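Mannitol dehydrogenase (Helicobacter pylori, PDB 3TWO) probably catalyses the NADP(H)-dependent interconversion of cinnamyl alcohols and the corresponding aldehydes, as a zinc-containing alcohol dehydrogenase. Local coordinates at residues 30-35 / 75-80; 34-39 / 134-139. All blocks are in the same frame, centred on the assembly; numbering follows the deposited sequence.

Contact 1: 30-35 / 75-80; sequences RDVLID and KGVKKF
Gly76 and Val77 meet Arg30 and the beginning of strand 31-40, Gly76 at the arginine tip and Val77 through one methyl. At Gly76 the partner is the guanidinium of Arg30. The CB of Arg30 points away from the loop, but the chain bends at chi2 (-75°) and chi3 (114°) and brings the tip back. Arg30 NH2 then lies 3.1 Å from Gly76 CA, which sits at the edge of the guanidinium, near its plane. Arg30 NE is 3.2 Å from Gly76 O.

One residue on, the backbones draw nearest, with Arg30 CA and Val77 CA 4.9 Å apart. Val77 directs CG2 at the strand, and this methyl is 3.1 Å from Asp31 O. The CB of Asp31 itself points away from the loop, and its OD2 accepts from Gly28 N. Val77 CG2 also meets Val32 CG1, methyl to methyl, at 4.0 Å; the two valine side chains cross at about a right angle. Past Val77, the backbone amides of Lys78 and Lys79 both bond Glu140 OE2, and the Phe80 side chain touches Ile70 and Val86.

The arrangement is a connection between strands 65-73 and 85-88 packed on the beginning of strand 31-40, which neighbours 65-73 in the sheet, in the GroES-like part of a zinc-dependent alcohol dehydrogenase, about 24 Å from the chain centre to the contact centre.

Contact 2: 34-39 / 134-139; sequences IDILYA and NNIVVD
Ile34, Ile36 and Ile136 form the apolar centre of this strand pair. Ile34 and Ile136 are an antiparallel hydrogen-bonded pair with side chains on the same face of the sheet, and they touch near their roots, Ile34 CB lying 4.0 Å from Ile136 CG2. Ile136 has CG1 anti to its backbone N (chi1 -165°), which turns CG2 to the neighbouring strand while the longer branch leads away. Ile36 reaches across with its extended branch: CD1 comes within 4.1 Å of Ile136 CB and also lies over the backbone at Asn135 O. Farther along, Ile34 CD1 approaches Val138 CG2 more loosely, and Val86 and Val88 of strand 85-88 pack against Ile34.

On the other face Asp35 and Asn135 form the non-hydrogen-bonded pair, their CA atoms 4.4 Å apart. The Asn135 amide turns from Asp35 toward strand 3-9, where OD1 bonds Ser5 OG and ND2 bonds Gln4 O; both ends of this buried group are thus satisfied.

Three backbone bonds fix the register. Ile34 N gives a nearly straight bond to Ile136 O (2.8 Å), and Ile136 N returns a more bent one to Ile34 O, with 145° at the hydrogen. Ile36 N bonds Asn134 O at 3.0 Å, approaching from well above the carbonyl plane. The axes of the two short segments, at 135°, are far from strictly antiparallel, which reflects strong twist. Farther along strand 31-40, Leu37 and Tyr38 both face Ala67 in a classic beta bulge on the opposite edge of the strand. This is a twisted antiparallel ladder within the curled sheet of the GroES-like domain.

How the contacts relate
Strand 31-40 supplies one side of both contacts, which share Ile34 and Asp35 and have centres 12 Å apart. Contact 2 is buried, its centre about 17 Å from the centre of the chain; that of contact 1 lies about 24 Å out, and the contact is only partly buried. Their chemistry follows: between 34-39 and 134-139, backbone bonds and branched aliphatic side chains join two neighbouring strands, whereas between 30-35 and 75-80 a loop is met by an exposed guanidinium and a valine methyl. A probable hydrogen bond from Val32 N to Val138 O (2.8 Å) carries the ladder of contact 2 into contact 1, and Leu33 CD1 packs near Ile136 O.

Contact 1: 30-35 / 75-80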
ATOM      1  N   ARG B  30     -27.792  17.154  24.613  1.00 40.06           N
ATOM      2  CA  ARG B  30     -26.771  16.083  24.650  1.00 39.50           C
ATOM      3  C   ARG B  30     -25.318  16.568  24.731  1.00 37.93           C
ATOM      4  O   ARG B  30     -24.404  15.757  24.606  1.00 38.26           O
ATOM      5  CB  ARG B  30     -26.849  15.194  23.406  1.00 39.25           C
ATOM      6  CG  ARG B  30     -28.099  14.380  23.195  1.00 45.33           C
ATOM      7  CD  ARG B  30     -28.165  13.189  24.124  1.00 50.50           C
ATOM      8  NE  ARG B  30     -29.268  13.416  25.020  1.00 58.62           N
ATOM      9  CZ  ARG B  30     -30.446  12.785  24.955  1.00 62.47           C
ATOM     10  NH1 ARG B  30     -30.665  11.825  24.046  1.00 61.48           N
ATOM     11  NH2 ARG B  30     -31.407  13.118  25.811  1.00 61.52           N
ATOM     12  N   ASP B  31     -25.092  17.871  24.889  1.00 37.25           N
ATOM     13  CA  ASP B  31     -23.722  18.435  24.925  1.00 35.32           C
ATOM     14  C   ASP B  31     -23.183  18.471  26.355  1.00 35.08           C
ATOM     15  O   ASP B  31     -23.949  18.447  27.336  1.00 35.10           O
ATOM     16  CB  ASP B  31     -23.711  19.887  24.396  1.00 34.47           C
ATOM     17  CG  ASP B  31     -23.980  19.991  22.899  1.00 35.80           C
ATOM     18  OD1 ASP B  31     -23.638  19.043  22.156  1.00 32.81           O
ATOM     19  OD2 ASP B  31     -24.534  21.043  22.466  1.00 37.07           O
ATOM     20  N   VAL B  32     -21.869  18.588  26.457  1.00 34.26           N
ATOM     21  CA  VAL B  32     -21.213  18.995  27.700  1.00 34.60           C
ATOM     22  C   VAL B  32     -20.270  20.167  27.428  1.00 34.84           C
ATOM     23  O   VAL B  32     -19.701  20.284  26.338  1.00 33.71           O
ATOM     24  CB  VAL B  32     -20.385  17.834  28.318  1.00 34.88           C
ATOM     25  CG1 VAL B  32     -21.305  16.649  28.558  1.00 34.48           C
ATOM     26  CG2 VAL B  32     -19.176  17.426  27.404  1.00 31.16           C
ATOM     27  N   LEU B  33     -20.154  21.036  28.424  1.00 34.99           N
ATOM     28  CA  LEU B  33     -19.261  22.203  28.435  1.00 33.98           C
ATOM     29  C   LEU B  33     -18.061  21.803  29.268  1.00 33.10           C
ATOM     30  O   LEU B  33     -18.196  21.460  30.445  1.00 34.84           O
ATOM     31  CB  LEU B  33     -19.969  23.389  29.126  1.00 34.07           C
ATOM     32  CG  LEU B  33     -19.169  24.636  29.485  1.00 33.84           C
ATOM     33  CD1 LEU B  33     -18.382  25.092  28.305  1.00 32.70           C
ATOM     34  CD2 LEU B  33     -20.111  25.783  30.046  1.00 39.01           C
ATOM     35  N   ILE B  34     -16.891  21.842  28.655  1.00 32.80           N
ATOM     36  CA  ILE B  34     -15.664  21.425  29.271  1.00 31.10           C
ATOM     37  C   ILE B  34     -14.805  22.639  29.468  1.00 31.87           C
ATOM     38  O   ILE B  34     -14.583  23.413  28.522  1.00 32.52           O
ATOM     39  CB  ILE B  34     -14.950  20.421  28.349  1.00 30.52           C
ATOM     40  CG1 ILE B  34     -15.781  19.110  28.242  1.00 30.44           C
ATOM     41  CG2 ILE B  34     -13.497  20.222  28.823  1.00 27.46           C
ATOM     42  CD1 ILE B  34     -15.352  18.127  27.112  1.00 27.28           C
ATOM     43  N   ASP B  35     -14.332  22.827  30.693  1.00 32.66           N
ATOM     44  CA  ASP B  35     -13.262  23.773  30.976  1.00 34.38           C
ATOM     45  C   ASP B  35     -11.939  23.094  30.637  1.00 32.08           C
ATOM     46  O   ASP B  35     -11.635  22.046  31.196  1.00 32.29           O
ATOM     47  CB  ASP B  35     -13.207  24.138  32.474  1.00 36.15           C
ATOM     48  CG  ASP B  35     -13.881  25.448  32.774  1.00 44.56           C
ATOM     49  OD1 ASP B  35     -14.828  25.840  32.058  1.00 48.18           O
ATOM     50  OD2 ASP B  35     -13.459  26.104  33.759  1.00 54.88           O
ATOM     51  N   LYS B  75     -29.408  18.602  29.625  1.00 44.70           N
ATOM     52  CA  LYS B  75     -30.354  17.837  30.425  1.00 46.16           C
ATOM     53  C   LYS B  75     -30.554  16.381  29.970  1.00 45.95           C
ATOM     54  O   LYS B  75     -30.907  15.547  30.788  1.00 45.94           O
ATOM     55  CB  LYS B  75     -31.689  18.592  30.520  1.00 47.93           C
ATOM     56  CG  LYS B  75     -32.657  18.286  29.401  1.00 52.30           C
ATOM     57  CD  LYS B  75     -33.985  19.020  29.577  1.00 59.55           C
ATOM     58  CE  LYS B  75     -34.005  20.264  28.693  1.00 63.31           C
ATOM     59  NZ  LYS B  75     -33.717  19.891  27.259  1.00 63.10           N
ATOM     60  N   GLY B  76     -30.286  16.063  28.701  1.00 45.11           N
ATOM     61  CA  GLY B  76     -30.322  14.676  28.250  1.00 44.98           C
ATOM     62  C   GLY B  76     -29.034  13.893  28.409  1.00 45.45           C
ATOM     63  O   GLY B  76     -28.977  12.685  28.078  1.00 45.87           O
ATOM     64  N   VAL B  77     -27.985  14.545  28.909  1.00 44.39           N
ATOM     65  CA  VAL B  77     -26.685  13.872  29.021  1.00 43.20           C
ATOM     66  C   VAL B  77     -26.721  12.720  30.022  1.00 45.03           C
ATOM     67  O   VAL B  77     -27.135  12.904  31.153  1.00 45.46           O
ATOM     68  CB  VAL B  77     -25.563  14.836  29.446  1.00 41.62           C
ATOM     69  CG1 VAL B  77     -24.377  14.048  29.963  1.00 40.82           C
ATOM     70  CG2 VAL B  77     -25.144  15.710  28.301  1.00 37.54           C
ATOM     71  N   LYS B  78     -26.249  11.541  29.627  1.00 46.35           N
ATOM     72  CA  LYS B  78     -26.220  10.418  30.558  1.00 49.18           C
ATOM     73  C   LYS B  78     -24.831   9.865  30.867  1.00 48.99           C
ATOM     74  O   LYS B  78     -24.640   9.182  31.874  1.00 49.20           O
ATOM     75  CB  LYS B  78     -27.151   9.292  30.072  1.00 50.80           C
ATOM     76  CG  LYS B  78     -26.921   8.816  28.615  1.00 52.85           C
ATOM     77  CD  LYS B  78     -28.262   8.420  27.920  1.00 57.15           C
ATOM     78  CE  LYS B  78     -29.171   7.563  28.815  1.00 60.08           C
ATOM     79  NZ  LYS B  78     -30.086   8.369  29.684  1.00 63.50           N
ATOM     80  N   LYS B  79     -23.853  10.186  30.031  1.00 48.40           N
ATOM     81  CA  LYS B  79     -22.555   9.527  30.137  1.00 48.54           C
ATOM     82  C   LYS B  79     -21.573  10.241  31.090  1.00 47.73           C
ATOM     83  O   LYS B  79     -20.558   9.654  31.463  1.00 48.60           O
ATOM     84  CB  LYS B  79     -21.954   9.324  28.745  1.00 48.12           C
ATOM     85  CG  LYS B  79     -22.910   8.647  27.741  1.00 51.11           C
ATOM     86  CD  LYS B  79     -22.174   8.310  26.425  1.00 55.11           C
ATOM     87  CE  LYS B  79     -21.311   7.060  26.597  1.00 57.93           C
ATOM     88  NZ  LYS B  79     -19.905   7.216  26.081  1.00 59.58           N
ATOM     89  N   PHE B  80     -21.883  11.481  31.489  1.00 46.42           N
ATOM     90  CA  PHE B  80     -20.981  12.337  32.316  1.00 44.55           C
ATOM     91  C   PHE B  80     -21.708  13.197  33.350  1.00 44.70           C
ATOM     92  O   PHE B  80     -22.892  13.477  33.175  1.00 44.69           O
ATOM     93  CB  PHE B  80     -20.145  13.251  31.407  1.00 42.88           C
ATOM     94  CG  PHE B  80     -19.210  12.492  30.505  1.00 42.89           C
ATOM     95  CD1 PHE B  80     -19.523  12.291  29.150  1.00 41.53           C
ATOM     96  CD2 PHE B  80     -18.019  11.934  31.010  1.00 41.04           C
ATOM     97  CE1 PHE B  80     -18.684  11.554  28.341  1.00 35.04           C
ATOM     98  CE2 PHE B  80     -17.167  11.207  30.182  1.00 36.35           C
ATOM     99  CZ  PHE B  80     -17.497  11.032  28.860  1.00 35.93           C
TER

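Contact 2: 34-39 / 134-139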
ATOM      1  N   ILE B  34     -16.891  21.842  28.655  1.00 32.80           N
ATOM      2  CA  ILE B  34     -15.664  21.425  29.271  1.00 31.10           C
ATOM      3  C   ILE B  34     -14.805  22.639  29.468  1.00 31.87           C
ATOM      4  O   ILE B  34     -14.583  23.413  28.522  1.00 32.52           O
ATOM      5  CB  ILE B  34     -14.950  20.421  28.349  1.00 30.52           C
ATOM      6  CG1 ILE B  34     -15.781  19.110  28.242  1.00 30.44           C
ATOM      7  CG2 ILE B  34     -13.497  20.222  28.823  1.00 27.46           C
ATOM      8  CD1 ILE B  34     -15.352  18.127  27.112  1.00 27.28           C
ATOM      9  N   ASP B  35     -14.332  22.827  30.693  1.00 32.66           N
ATOM     10  CA  ASP B  35     -13.262  23.773  30.976  1.00 34.38           C
ATOM     11  C   ASP B  35     -11.939  23.094  30.637  1.00 32.08           C
ATOM     12  O   ASP B  35     -11.635  22.046  31.196  1.00 32.29           O
ATOM     13  CB  ASP B  35     -13.207  24.138  32.474  1.00 36.15           C
ATOM     14  CG  ASP B  35     -13.881  25.448  32.774  1.00 44.56           C
ATOM     15  OD1 ASP B  35     -14.828  25.840  32.058  1.00 48.18           O
ATOM     16  OD2 ASP B  35     -13.459  26.104  33.759  1.00 54.88           O
ATOM     17  N   ILE B  36     -11.151  23.717  29.780  1.00 30.10           N
ATOM     18  CA  ILE B  36      -9.914  23.116  29.275  1.00 28.65           C
ATOM     19  C   ILE B  36      -8.725  23.423  30.201  1.00 29.28           C
ATOM     20  O   ILE B  36      -8.439  24.590  30.495  1.00 29.32           O
ATOM     21  CB  ILE B  36      -9.630  23.590  27.865  1.00 28.16           C
ATOM     22  CG1 ILE B  36     -10.719  23.078  26.910  1.00 24.56           C
ATOM     23  CG2 ILE B  36      -8.235  23.123  27.381  1.00 26.58           C
ATOM     24  CD1 ILE B  36     -10.532  23.554  25.456  1.00 27.51           C
ATOM     25  N   LEU B  37      -8.058  22.377  30.684  1.00 29.04           N
ATOM     26  CA  LEU B  37      -6.928  22.529  31.627  1.00 28.87           C
ATOM     27  C   LEU B  37      -5.602  22.433  30.856  1.00 28.22           C
ATOM     28  O   LEU B  37      -4.690  23.270  31.037  1.00 30.00           O
ATOM     29  CB  LEU B  37      -7.012  21.504  32.800  1.00 29.12           C
ATOM     30  CG  LEU B  37      -8.214  21.509  33.800  1.00 31.62           C
ATOM     31  CD1 LEU B  37      -7.785  20.892  35.131  1.00 32.64           C
ATOM     32  CD2 LEU B  37      -8.690  22.841  34.109  1.00 32.89           C
ATOM     33  N   TYR B  38      -5.489  21.452  29.971  1.00 26.86           N
ATOM     34  CA  TYR B  38      -4.269  21.253  29.178  1.00 27.12           C
ATOM     35  C   TYR B  38      -4.576  21.035  27.706  1.00 28.46           C
ATOM     36  O   TYR B  38      -5.574  20.363  27.366  1.00 27.76           O
ATOM     37  CB  TYR B  38      -3.442  20.090  29.717  1.00 25.80           C
ATOM     38  CG  TYR B  38      -3.037  20.339  31.180  1.00 29.27           C
ATOM     39  CD1 TYR B  38      -3.812  19.819  32.246  1.00 30.07           C
ATOM     40  CD2 TYR B  38      -1.928  21.160  31.490  1.00 28.92           C
ATOM     41  CE1 TYR B  38      -3.472  20.070  33.626  1.00 30.57           C
ATOM     42  CE2 TYR B  38      -1.565  21.428  32.853  1.00 31.45           C
ATOM     43  CZ  TYR B  38      -2.369  20.879  33.899  1.00 32.69           C
ATOM     44  OH  TYR B  38      -2.031  21.106  35.188  1.00 36.02           O
ATOM     45  N   ALA B  39      -3.739  21.657  26.841  1.00 28.24           N
ATOM     46  CA  ALA B  39      -3.908  21.544  25.404  1.00 27.04           C
ATOM     47  C   ALA B  39      -2.567  21.176  24.791  1.00 26.72           C
ATOM     48  O   ALA B  39      -1.619  21.975  24.842  1.00 25.93           O
ATOM     49  CB  ALA B  39      -4.446  22.819  24.808  1.00 25.96           C
ATOM     50  N   ASN B 134     -10.173  28.329  26.410  1.00 29.59           N
ATOM     51  CA  ASN B 134     -10.475  28.057  27.808  1.00 29.25           C
ATOM     52  C   ASN B 134     -11.610  27.065  27.997  1.00 29.19           C
ATOM     53  O   ASN B 134     -11.812  26.566  29.099  1.00 29.45           O
ATOM     54  CB  ASN B 134     -10.735  29.364  28.609  1.00 29.48           C
ATOM     55  CG  ASN B 134     -11.961  30.150  28.113  1.00 32.47           C
ATOM     56  OD1 ASN B 134     -12.532  30.985  28.847  1.00 36.19           O
ATOM     57  ND2 ASN B 134     -12.353  29.925  26.892  1.00 25.40           N
ATOM     58  N   ASN B 135     -12.376  26.799  26.934  1.00 28.35           N
ATOM     59  CA  ASN B 135     -13.474  25.861  27.067  1.00 28.69           C
ATOM     60  C   ASN B 135     -13.848  25.324  25.700  1.00 28.67           C
ATOM     61  O   ASN B 135     -13.358  25.842  24.689  1.00 28.41           O
ATOM     62  CB  ASN B 135     -14.697  26.534  27.777  1.00 28.91           C
ATOM     63  CG  ASN B 135     -15.300  27.670  26.972  1.00 28.54           C
ATOM     64  OD1 ASN B 135     -15.397  27.604  25.741  1.00 32.17           O
ATOM     65  ND2 ASN B 135     -15.764  28.724  27.671  1.00 27.84           N
ATOM     66  N   ILE B 136     -14.729  24.324  25.676  1.00 28.39           N
ATOM     67  CA  ILE B 136     -15.189  23.728  24.433  1.00 28.36           C
ATOM     68  C   ILE B 136     -16.524  23.046  24.755  1.00 30.47           C
ATOM     69  O   ILE B 136     -16.747  22.597  25.932  1.00 31.22           O
ATOM     70  CB  ILE B 136     -14.152  22.743  23.806  1.00 28.87           C
ATOM     71  CG1 ILE B 136     -14.508  22.449  22.344  1.00 27.03           C
ATOM     72  CG2 ILE B 136     -14.026  21.441  24.599  1.00 24.65           C
ATOM     73  CD1 ILE B 136     -13.478  21.664  21.601  1.00 26.51           C
ATOM     74  N   VAL B 137     -17.429  23.028  23.766  1.00 29.44           N
ATOM     75  CA  VAL B 137     -18.771  22.419  23.926  1.00 29.97           C
ATOM     76  C   VAL B 137     -18.841  21.208  22.990  1.00 28.72           C
ATOM     77  O   VAL B 137     -18.724  21.385  21.783  1.00 28.75           O
ATOM     78  CB  VAL B 137     -19.939  23.448  23.579  1.00 31.21           C
ATOM     79  CG1 VAL B 137     -21.324  22.832  23.803  1.00 31.23           C
ATOM     80  CG2 VAL B 137     -19.805  24.722  24.409  1.00 31.49           C
ATOM     81  N   VAL B 138     -19.001  19.999  23.532  1.00 27.96           N
ATOM     82  CA  VAL B 138     -18.908  18.777  22.747  1.00 28.58           C
ATOM     83  C   VAL B 138     -20.104  17.845  23.000  1.00 29.92           C
ATOM     84  O   VAL B 138     -20.486  17.640  24.167  1.00 29.42           O
ATOM     85  CB  VAL B 138     -17.588  18.013  23.067  1.00 28.98           C
ATOM     86  CG1 VAL B 138     -17.445  16.799  22.163  1.00 27.56           C
ATOM     87  CG2 VAL B 138     -16.372  18.927  22.910  1.00 26.64           C
ATOM     88  N   ASP B 139     -20.697  17.306  21.909  1.00 30.20           N
ATOM     89  CA  ASP B 139     -21.715  16.228  22.011  1.00 31.44           C
ATOM     90  C   ASP B 139     -21.114  15.074  22.875  1.00 31.02           C
ATOM     91  O   ASP B 139     -19.946  14.693  22.667  1.00 29.05           O
ATOM     92  CB  ASP B 139     -22.085  15.703  20.625  1.00 31.74           C
ATOM     93  CG  ASP B 139     -23.166  14.601  20.672  1.00 34.21           C
ATOM     94  OD1 ASP B 139     -22.853  13.500  21.120  1.00 34.85           O
ATOM     95  OD2 ASP B 139     -24.337  14.834  20.276  1.00 39.01           O
TER